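Side-chain contacts in ribonucleoside-diphosphate reductase, alpha chain (Actinobacillus ureae ATCC 25976, PDB 6DQX), which probably reduces ribonucleoside diphosphates to deoxyribonucleotides, as the catalytic alpha subunit of a class Id ribonucleotide reductase: residues 284-289 / 341-346; 354-359 / 370-375. One frame throughout, in Å; residues are numbered along the deposited sequence.

Contact 1 (284-289 / 341-346); sequences NDESFV and TRHRAL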
loop_
_atom_site.group_PDB
_atom_site.type_symbol
_atom_site.label_atom_id
_atom_site.label_comp_id
_atom_site.label_asym_id
_atom_site.label_seq_id
_atom_site.Cartn_x
_atom_site.Cartn_y
_atom_site.Cartn_z
ATOM N N ASN A 284 -18.235 -0.008 -6.915
ATOM C CA ASN A 284 -17.697 -1.147 -6.147
ATOM C C ASN A 284 -17.220 -2.326 -7.019
ATOM O O ASN A 284 -16.230 -2.983 -6.667
ATOM C CB ASN A 284 -18.761 -1.658 -5.138
ATOM C CG ASN A 284 -18.996 -0.705 -3.977
ATOM O OD1 ASN A 284 -20.144 -0.339 -3.675
ATOM N ND2 ASN A 284 -17.919 -0.295 -3.313
ATOM N N ASP A 285 -17.871 -2.558 -8.163
ATOM C CA ASP A 285 -17.555 -3.678 -9.045
ATOM C C ASP A 285 -16.821 -3.344 -10.365
ATOM O O ASP A 285 -16.352 -4.260 -11.025
ATOM C CB ASP A 285 -18.828 -4.498 -9.363
ATOM C CG ASP A 285 -19.939 -3.665 -10.012
ATOM O OD1 ASP A 285 -20.728 -3.045 -9.258
ATOM O OD2 ASP A 285 -20.057 -3.634 -11.262
ATOM N N GLU A 286 -16.712 -2.055 -10.721
ATOM C CA GLU A 286 -16.118 -1.632 -11.984
ATOM C C GLU A 286 -15.159 -0.448 -11.817
ATOM O O GLU A 286 -15.499 0.524 -11.188
ATOM C CB GLU A 286 -17.223 -1.251 -12.960
ATOM C CG GLU A 286 -17.930 -2.456 -13.569
ATOM C CD GLU A 286 -18.940 -2.072 -14.647
ATOM O OE1 GLU A 286 -19.651 -1.059 -14.507
ATOM O OE2 GLU A 286 -19.052 -2.804 -15.642
ATOM N N SER A 287 -13.988 -0.552 -12.422
ATOM C CA SER A 287 -13.019 0.564 -12.497
ATOM C C SER A 287 -12.967 0.967 -13.983
ATOM O O SER A 287 -12.753 0.121 -14.855
ATOM C CB SER A 287 -11.654 0.120 -12.024
ATOM O OG SER A 287 -11.738 -0.172 -10.640
ATOM N N PHE A 288 -13.194 2.242 -14.280
ATOM C CA PHE A 288 -13.188 2.650 -15.693
ATOM C C PHE A 288 -11.813 2.549 -16.306
ATOM O O PHE A 288 -10.800 2.809 -15.644
ATOM C CB PHE A 288 -13.856 4.013 -15.920
ATOM C CG PHE A 288 -13.131 5.208 -15.333
ATOM C CD1 PHE A 288 -11.955 5.686 -15.880
ATOM C CD2 PHE A 288 -13.694 5.907 -14.273
ATOM C CE1 PHE A 288 -11.334 6.835 -15.351
ATOM C CE2 PHE A 288 -13.077 7.042 -13.748
ATOM C CZ PHE A 288 -11.908 7.490 -14.283
ATOM N N VAL A 289 -11.787 2.112 -17.568
ATOM C CA VAL A 289 -10.628 2.186 -18.421
ATOM C C VAL A 289 -11.066 2.684 -19.793
ATOM O O VAL A 289 -12.226 2.548 -20.180
ATOM C CB VAL A 289 -9.890 0.839 -18.547
ATOM C CG1 VAL A 289 -9.321 0.413 -17.204
ATOM C CG2 VAL A 289 -10.812 -0.265 -19.058
ATOM N N THR A 341 -15.232 -5.083 -20.640
ATOM C CA THR A 341 -16.159 -6.080 -21.227
ATOM C C THR A 341 -17.586 -5.523 -21.423
ATOM O O THR A 341 -18.208 -5.727 -22.472
ATOM C CB THR A 341 -16.217 -7.346 -20.368
ATOM O OG1 THR A 341 -14.891 -7.882 -20.302
ATOM C CG2 THR A 341 -17.195 -8.393 -20.999
ATOM N N ARG A 342 -18.112 -4.838 -20.412
ATOM C CA ARG A 342 -19.491 -4.411 -20.448
ATOM C C ARG A 342 -19.754 -3.083 -21.156
ATOM O O ARG A 342 -20.854 -2.878 -21.668
ATOM C CB ARG A 342 -20.049 -4.383 -19.042
ATOM C CG ARG A 342 -19.935 -5.735 -18.369
ATOM C CD ARG A 342 -20.297 -5.651 -16.914
ATOM N NE ARG A 342 -21.722 -5.556 -16.665
ATOM C CZ ARG A 342 -22.362 -4.575 -16.020
ATOM N NH1 ARG A 342 -21.758 -3.503 -15.527
ATOM N NH2 ARG A 342 -23.662 -4.697 -15.845
ATOM N N HIS A 343 -18.759 -2.183 -21.154
ATOM C CA HIS A 343 -18.902 -0.807 -21.654
ATOM C C HIS A 343 -18.235 -0.569 -23.001
ATOM O O HIS A 343 -18.771 0.159 -23.830
ATOM C CB HIS A 343 -18.266 0.192 -20.661
ATOM C CG HIS A 343 -19.026 0.344 -19.382
ATOM N ND1 HIS A 343 -19.001 -0.584 -18.356
ATOM C CD2 HIS A 343 -19.810 1.347 -18.959
ATOM C CE1 HIS A 343 -19.769 -0.148 -17.365
ATOM N NE2 HIS A 343 -20.274 1.021 -17.713
ATOM N N ARG A 344 -17.037 -1.117 -23.183
ATOM C CA ARG A 344 -16.200 -0.845 -24.341
ATOM C C ARG A 344 -16.030 0.665 -24.607
ATOM O O ARG A 344 -16.103 1.125 -25.749
ATOM C CB ARG A 344 -16.761 -1.569 -25.575
ATOM C CG ARG A 344 -16.930 -3.070 -25.401
ATOM C CD ARG A 344 -17.226 -3.764 -26.735
ATOM N NE ARG A 344 -16.015 -3.754 -27.546
ATOM C CZ ARG A 344 -15.029 -4.655 -27.490
ATOM N NH1 ARG A 344 -15.113 -5.737 -26.726
ATOM N NH2 ARG A 344 -13.950 -4.495 -28.238
ATOM N N ALA A 345 -15.831 1.450 -23.546
ATOM C CA ALA A 345 -15.685 2.901 -23.717
ATOM C C ALA A 345 -14.429 3.262 -24.505
ATOM O O ALA A 345 -13.363 2.689 -24.266
ATOM C CB ALA A 345 -15.672 3.600 -22.367
ATOM N N LEU A 346 -14.572 4.168 -25.485
ATOM C CA LEU A 346 -13.453 4.710 -26.243
ATOM C C LEU A 346 -13.312 6.237 -26.047
ATOM O O LEU A 346 -14.278 6.955 -25.696
ATOM C CB LEU A 346 -13.608 4.433 -27.746
ATOM C CG LEU A 346 -14.007 2.989 -28.150
ATOM C CD1 LEU A 346 -14.187 2.912 -29.657
ATOM C CD2 LEU A 346 -12.967 1.994 -27.644
HETATM O O HOH W 1 -13.562 0.642 -21.856
#

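Contact 2 (354-359 / 370-375); sequences HSYLQA and MQKNNL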
loop_
_atom_site.group_PDB
_atom_site.type_symbol
_atom_site.label_atom_id
_atom_site.label_comp_id
_atom_site.label_asym_id
_atom_site.label_seq_id
_atom_site.Cartn_x
_atom_site.Cartn_y
_atom_site.Cartn_z
ATOM N N HIS A 354 -4.920 24.486 -33.251
ATOM C CA HIS A 354 -4.333 25.792 -33.534
ATOM C C HIS A 354 -3.582 25.771 -34.872
ATOM O O HIS A 354 -3.681 26.727 -35.667
ATOM C CB HIS A 354 -3.433 26.251 -32.400
ATOM C CG HIS A 354 -3.169 27.714 -32.399
ATOM N ND1 HIS A 354 -2.229 28.294 -31.574
ATOM C CD2 HIS A 354 -3.734 28.734 -33.101
ATOM C CE1 HIS A 354 -2.226 29.601 -31.764
ATOM N NE2 HIS A 354 -3.125 29.894 -32.688
ATOM N N SER A 355 -2.895 24.656 -35.145
ATOM C CA SER A 355 -2.286 24.447 -36.448
ATOM C C SER A 355 -3.265 24.605 -37.611
ATOM O O SER A 355 -2.949 25.288 -38.591
ATOM C CB SER A 355 -1.567 23.097 -36.544
ATOM O OG SER A 355 -0.460 23.070 -35.648
ATOM N N TYR A 356 -4.419 23.948 -37.523
ATOM C CA TYR A 356 -5.443 24.112 -38.545
ATOM C C TYR A 356 -5.831 25.589 -38.708
ATOM O O TYR A 356 -5.927 26.088 -39.839
ATOM C CB TYR A 356 -6.673 23.260 -38.226
ATOM C CG TYR A 356 -7.796 23.459 -39.200
ATOM C CD1 TYR A 356 -7.763 22.860 -40.446
ATOM C CD2 TYR A 356 -8.866 24.285 -38.894
ATOM C CE1 TYR A 356 -8.780 23.059 -41.366
ATOM C CE2 TYR A 356 -9.892 24.484 -39.807
ATOM C CZ TYR A 356 -9.837 23.870 -41.047
ATOM O OH TYR A 356 -10.849 24.053 -41.972
ATOM N N LEU A 357 -6.055 26.283 -37.594
ATOM C CA LEU A 357 -6.456 27.697 -37.667
ATOM C C LEU A 357 -5.379 28.528 -38.323
ATOM O O LEU A 357 -5.675 29.347 -39.207
ATOM C CB LEU A 357 -6.807 28.265 -36.305
ATOM C CG LEU A 357 -8.037 27.625 -35.666
ATOM C CD1 LEU A 357 -8.248 28.234 -34.313
ATOM C CD2 LEU A 357 -9.289 27.766 -36.525
ATOM N N GLN A 358 -4.125 28.287 -37.944
ATOM C CA GLN A 358 -3.014 29.046 -38.544
ATOM C C GLN A 358 -2.788 28.738 -40.007
ATOM O O GLN A 358 -2.469 29.656 -40.785
ATOM C CB GLN A 358 -1.730 28.894 -37.720
ATOM C CG GLN A 358 -1.817 29.670 -36.413
ATOM C CD GLN A 358 -0.554 29.534 -35.571
ATOM O OE1 GLN A 358 0.243 28.643 -35.802
ATOM N NE2 GLN A 358 -0.379 30.418 -34.601
ATOM N N ALA A 359 -3.009 27.490 -40.417
ATOM C CA ALA A 359 -2.886 27.126 -41.827
ATOM C C ALA A 359 -3.915 27.863 -42.680
ATOM O O ALA A 359 -3.705 28.026 -43.885
ATOM C CB ALA A 359 -3.046 25.626 -42.030
ATOM N N MET A 370 -14.711 29.880 -34.175
ATOM C CA MET A 370 -15.905 29.260 -33.622
ATOM C C MET A 370 -16.695 28.504 -34.681
ATOM O O MET A 370 -17.194 27.417 -34.414
ATOM C CB MET A 370 -16.788 30.276 -32.921
ATOM C CG MET A 370 -16.129 30.908 -31.719
ATOM S SD MET A 370 -17.302 31.767 -30.689
ATOM C CE MET A 370 -18.070 30.407 -29.820
ATOM N N GLN A 371 -16.792 29.054 -35.902
ATOM C CA GLN A 371 -17.435 28.307 -36.988
ATOM C C GLN A 371 -16.758 26.994 -37.304
ATOM O O GLN A 371 -17.425 25.974 -37.511
ATOM C CB GLN A 371 -17.502 29.136 -38.272
ATOM C CG GLN A 371 -18.322 30.381 -38.081
ATOM C CD GLN A 371 -18.408 31.173 -39.369
ATOM O OE1 GLN A 371 -17.377 31.473 -39.991
ATOM N NE2 GLN A 371 -19.639 31.462 -39.816
ATOM N N LYS A 372 -15.437 27.028 -37.386
ATOM C CA LYS A 372 -14.657 25.817 -37.656
ATOM C C LYS A 372 -14.756 24.797 -36.510
ATOM O O LYS A 372 -14.805 23.577 -36.748
ATOM C CB LYS A 372 -13.190 26.165 -37.919
ATOM C CG LYS A 372 -12.924 26.987 -39.193
ATOM C CD LYS A 372 -13.301 26.240 -40.449
ATOM C CE LYS A 372 -12.584 26.839 -41.657
ATOM N NZ LYS A 372 -13.129 26.219 -42.875
ATOM N N ASN A 373 -14.811 25.317 -35.294
ATOM C CA ASN A 373 -14.890 24.477 -34.053
ATOM C C ASN A 373 -16.184 23.662 -34.131
ATOM O O ASN A 373 -16.183 22.446 -33.964
ATOM C CB ASN A 373 -14.874 25.396 -32.837
ATOM C CG ASN A 373 -14.575 24.687 -31.538
ATOM O OD1 ASN A 373 -13.766 23.772 -31.496
ATOM N ND2 ASN A 373 -15.226 25.121 -30.470
ATOM N N ASN A 374 -17.301 24.343 -34.432
ATOM C CA ASN A 374 -18.563 23.664 -34.569
ATOM C C ASN A 374 -18.544 22.603 -35.668
ATOM O O ASN A 374 -19.031 21.483 -35.469
ATOM C CB ASN A 374 -19.693 24.672 -34.848
ATOM C CG ASN A 374 -21.043 24.013 -34.884
ATOM O OD1 ASN A 374 -21.568 23.624 -33.839
ATOM N ND2 ASN A 374 -21.645 23.920 -36.080
ATOM N N LEU A 375 -18.011 22.966 -36.834
ATOM C CA LEU A 375 -17.970 22.083 -37.995
ATOM C C LEU A 375 -17.155 20.823 -37.704
ATOM O O LEU A 375 -17.597 19.713 -37.954
ATOM C CB LEU A 375 -17.345 22.814 -39.187
ATOM C CG LEU A 375 -17.135 21.957 -40.434
ATOM C CD1 LEU A 375 -18.462 21.392 -40.950
ATOM C CD2 LEU A 375 -16.419 22.776 -41.475
#

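Contact 1 (284-289 / 341-346)
Glu286 sends its carboxylate across to Arg342 and His343, neighbours at the C-terminal end of helix 334-343, and most of the contact rests on this one acid. With CG beside the backbone N (chi1 -76°) and the chain extended beyond it, the carboxylate reaches the edges of both partner groups. OE2 accepts a nearly straight bond from Arg342 NH1 at 2.8 Å (166° at the hydrogen), forming a salt bridge. The oxygen lies in the guanidinium plane, yet the nitrogen approaches it from above the carboxylate plane, for the two flat groups are steeply turned against each other. A bend at chi3 of Arg342 brings NH1 round to the acid, while NH2 forms a second salt bridge with Glu399. His343 offers a carbon: its CE1 lies 3.0 Å from Glu286 OE1, and the adjacent ND1 is engaged with Phe339 O inside the helix. Farther along, Ala345 CB comes to 4.2 Å from Val289 O, and a water donates to Val289 O at 2.9 Å and to Ala345 O at 3.2 Å, linking the backbones of Val289, at the beginning of strand 288-296, and Ala345, just ahead of its parallel partner 347-351. The nearby guanidinium and the polarised C-H of the imidazole would both be expected to stabilise the buried carboxylate as an anion, while Asp285, salt-bridged to Arg338, probably adds to the negative field around Arg342.

Contact 2 (354-359 / 370-375)
Two successive helices of the barrel-domain region, 353-359 and 367-395, are joined by a short loop, and Tyr356 of the first faces Lys372 of the second, with the end of Leu357 beside it. The backbones come nearest at the CA atoms of Leu357 and Lys372, 8.4 Å apart, and side chains fill the distance between them. Tyr356 places its ring anti to the backbone N (chi1 176°), which carries the phenol out from its helix toward the lysine. The lysine chain turns at chi2 (-63°) and then runs extended to its amine, crossing the long axis of the tyrosine at roughly a right angle. Its methylenes meet the rim of the ring: CG lies in the ring plane, 4.0 Å from Tyr356 CE2, and CD is 3.9 Å from the same carbon. The aliphatic part of the lysine therefore packs against the edge of the aromatic group. Phe300 of the short helix 300-303 also touches the tyrosine. In the fold, strand 347-351, which pairs with strand 288-296, runs into the first of these helices. A polar end joins the edge contact: Lys372 NZ donates a weak, long hydrogen bond of 3.3 Å to Tyr356 OH. The stronger partner of that hydroxyl is Asp301 OD2, so the phenol oxygen has both a carboxylate and an ammonium group as partners, and the lysine charge probably polarises it. One residue on, Leu357 brings CD2 to 4.4 Å from Lys372 CB, a looser van der Waals contact near the base of the lysine chain. Trp353, at the start of the first helix, also touches Lys372 and its neighbour Asn373, whose amide is held by Gln508, Gln511 and Arg512 of helix 502-513.

How the contacts relate
Running from the N terminus, the chain first reaches 284-289, enters strand 288-296, and passes through helices 300-303, 308-327 and 334-343 before 341-346 returns to close contact 1 over 51 residues. Strand 347-351 then pairs in parallel with 288-296 and leads into helix 353-359, where contact 2 opens; it closes after only ten residues, on helix 367-395. The two loops follow in series, neither nested nor crossed. Their centres are 33 Å apart, on opposite sides of the chain's centre, and their nearest atoms about 18 Å apart. Helix 300-303, inside the first loop, supplies Phe300 and Asp301 to contact 2.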